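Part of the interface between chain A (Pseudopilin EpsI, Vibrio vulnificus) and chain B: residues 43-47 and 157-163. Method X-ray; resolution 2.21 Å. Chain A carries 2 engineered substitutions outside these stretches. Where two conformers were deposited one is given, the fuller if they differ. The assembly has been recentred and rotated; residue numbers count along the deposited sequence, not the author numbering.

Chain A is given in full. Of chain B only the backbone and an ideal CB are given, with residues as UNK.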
# COMPACT_ATOMS: atom_id res chain seq x y z
N GLU A 43 19.20 -17.83 -26.88
CA GLU A 43 20.45 -18.47 -26.62
C GLU A 43 20.86 -18.22 -25.16
O GLU A 43 20.93 -17.08 -24.71
CB GLU A 43 21.48 -17.87 -27.56
CG GLU A 43 22.83 -18.49 -27.47
CD GLU A 43 22.98 -19.69 -28.35
OE1 GLU A 43 21.95 -20.17 -28.90
OE2 GLU A 43 24.15 -20.13 -28.49
N LEU A 44 21.17 -19.28 -24.43
CA LEU A 44 21.58 -19.19 -23.05
C LEU A 44 22.39 -20.42 -22.73
O LEU A 44 21.94 -21.53 -23.02
CB LEU A 44 20.36 -19.09 -22.11
CG LEU A 44 20.58 -18.68 -20.65
CD1 LEU A 44 19.51 -17.71 -20.13
CD2 LEU A 44 20.67 -19.86 -19.77
N ALA A 45 23.57 -20.20 -22.11
CA ALA A 45 24.54 -21.23 -21.81
C ALA A 45 24.90 -22.07 -23.01
O ALA A 45 25.07 -23.26 -22.89
CB ALA A 45 24.07 -22.14 -20.67
N GLY A 46 25.02 -21.45 -24.19
CA GLY A 46 25.49 -22.16 -25.38
C GLY A 46 24.41 -22.88 -26.16
O GLY A 46 24.65 -23.40 -27.23
N GLN A 47 23.20 -22.87 -25.64
CA GLN A 47 22.12 -23.64 -26.17
C GLN A 47 20.98 -22.72 -26.64
O GLN A 47 20.61 -21.74 -25.96
CB GLN A 47 21.63 -24.56 -25.04
CG GLN A 47 20.65 -25.59 -25.51
CD GLN A 47 20.33 -26.61 -24.50
OE1 GLN A 47 21.04 -26.76 -23.49
NE2 GLN A 47 19.25 -27.37 -24.76
N UNK B 157 32.93 -21.74 -18.05
CA UNK B 157 32.40 -23.05 -18.39
C UNK B 157 31.09 -22.95 -19.20
O UNK B 157 30.98 -23.50 -20.28
CB UNK B 157 32.17 -23.86 -17.11
N UNK B 158 30.12 -22.23 -18.70
CA UNK B 158 28.79 -22.22 -19.34
C UNK B 158 28.61 -21.17 -20.47
O UNK B 158 27.66 -21.27 -21.25
CB UNK B 158 27.73 -21.97 -18.26
N UNK B 159 29.55 -20.23 -20.58
CA UNK B 159 29.43 -19.10 -21.52
C UNK B 159 28.48 -18.02 -20.99
O UNK B 159 28.32 -17.84 -19.77
CB UNK B 159 28.94 -19.60 -22.88
N UNK B 160 27.80 -17.35 -21.91
CA UNK B 160 26.86 -16.29 -21.56
C UNK B 160 25.52 -16.79 -21.02
O UNK B 160 24.85 -17.64 -21.62
CB UNK B 160 26.61 -15.42 -22.79
N UNK B 161 25.13 -16.25 -19.87
CA UNK B 161 23.76 -16.42 -19.34
C UNK B 161 23.28 -15.01 -18.94
O UNK B 161 24.07 -14.18 -18.51
CB UNK B 161 23.72 -17.39 -18.16
N UNK B 162 21.98 -14.77 -19.04
CA UNK B 162 21.40 -13.46 -18.81
C UNK B 162 20.09 -13.55 -18.04
O UNK B 162 19.32 -14.51 -18.23
CB UNK B 162 21.18 -12.74 -20.14
N UNK B 163 19.87 -12.57 -17.16
CA UNK B 163 18.57 -12.38 -16.49
C UNK B 163 18.02 -10.95 -16.70
O UNK B 163 18.73 -9.99 -16.56
CB UNK B 163 18.71 -12.67 -14.99

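Chain A offers a tight type I' turn running from Leu44(A) to Gln47(A), closed by backbone hydrogen bonds between its two ends. Leu44(A) and Ala45(A) present apolar surface to chain B, and the amide of Ala45(A) is left free to find an acceptor there.

Position 157 lies beyond the turn, with nothing of the chain A stretch within 5.5 Å of its ideal CB. Chain A sets no condition, and many residues would do. It is Asp157(B), whose OD1 accepts a hydrogen bond from the backbone N of 158 at 2.9 Å.

At 158 the CB points sideways, 4.4 Å from Ala45(A) CB, while the carbonyl O lies 3.2 Å from Ala45(A) CA in a CA-H...O contact. Since the methyl of Ala45(A) is apolar, a side chain with a carbon-rich base would suit, small or large, provided that its far end can leave the turn. Tyr158(B) meets this: its CB packs on Ala45(A) CB, and with chi1 in the m well the ring leads away, its hydroxyl bonded elsewhere in the structure.

The CB of 159 would point toward chain A, 4.5 Å from Gly46(A) N, without clashing. The backbone says more: a phi of 78° by itself favours glycine, and Gly159(B) is found.

Position 160 contributes mainly through the backbone. Its O accepts a hydrogen bond from Ala45(A) N at 2.9 Å, nearly straight at 158°. Any residue with an ordinary strand backbone could supply that carbonyl. With nothing of the chain A stretch within 5.5 Å of the ideal CB, a long polar chain has room to extend. Lys160(B) does so, its end leading away; a water accepts from Gly46(A) N at 3.0 Å and donates to Lys160(B) O at 3.3 Å.

The ideal CB of 161 lies 4.2 Å from Leu44(A) CG and 4.9 Å from Ala45(A) N. Such a neighbourhood suits an aliphatic residue: valine, leucine or isoleucine. In Ile161(B) the CG2 methyl lies 4.0 Å from both Leu44(A) CD2 and Ala45(A) CB, bridging the two, while CD1 extends away.

At 162 the backbone O lies 3.7 Å from Leu44(A) CD1, also the nearest atom of the chain A stretch to the ideal CB. The condition is loose: a small residue fits easily, an apolar one suits the leucine methyl, and others are not excluded. Ala162(B) adds just a methyl, its CB 5.2 Å from Leu44(A) CD1.

The CB of 163 points away, leaving the choice open as far as chain A is concerned; Arg163(B) occupies it, its NH1 hydrogen-bonded elsewhere in the structure.

Chain B 157-163: DYGKIAR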
# COMPACT_ATOMS: atom_id res chain seq x y z
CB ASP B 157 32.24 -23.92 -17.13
CG ASP B 157 31.63 -23.18 -15.93
OD1 ASP B 157 31.26 -21.99 -16.01
OD2 ASP B 157 31.53 -23.81 -14.86
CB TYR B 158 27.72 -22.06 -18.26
CG TYR B 158 27.58 -23.32 -17.43
CD1 TYR B 158 27.07 -24.47 -17.99
CD2 TYR B 158 27.97 -23.36 -16.10
CE1 TYR B 158 26.93 -25.63 -17.26
CE2 TYR B 158 27.83 -24.53 -15.34
CZ TYR B 158 27.31 -25.66 -15.93
OH TYR B 158 27.16 -26.85 -15.22
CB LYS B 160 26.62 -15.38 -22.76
CG LYS B 160 27.88 -14.67 -23.22
CD LYS B 160 27.61 -13.75 -24.41
CE LYS B 160 28.92 -13.22 -24.99
NZ LYS B 160 29.61 -12.32 -24.00
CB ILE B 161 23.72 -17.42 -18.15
CG1 ILE B 161 24.52 -16.89 -16.93
CG2 ILE B 161 24.32 -18.74 -18.53
CD1 ILE B 161 24.27 -17.61 -15.59
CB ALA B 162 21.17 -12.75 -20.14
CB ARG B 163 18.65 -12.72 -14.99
CG ARG B 163 18.64 -14.24 -14.68
CD ARG B 163 17.26 -14.91 -14.86
NE ARG B 163 16.33 -14.42 -13.83
CZ ARG B 163 15.34 -13.55 -14.01
NH1 ARG B 163 14.64 -13.18 -12.94
NH2 ARG B 163 15.04 -13.06 -15.20
O HOH W 1 24.94 -18.53 -24.77
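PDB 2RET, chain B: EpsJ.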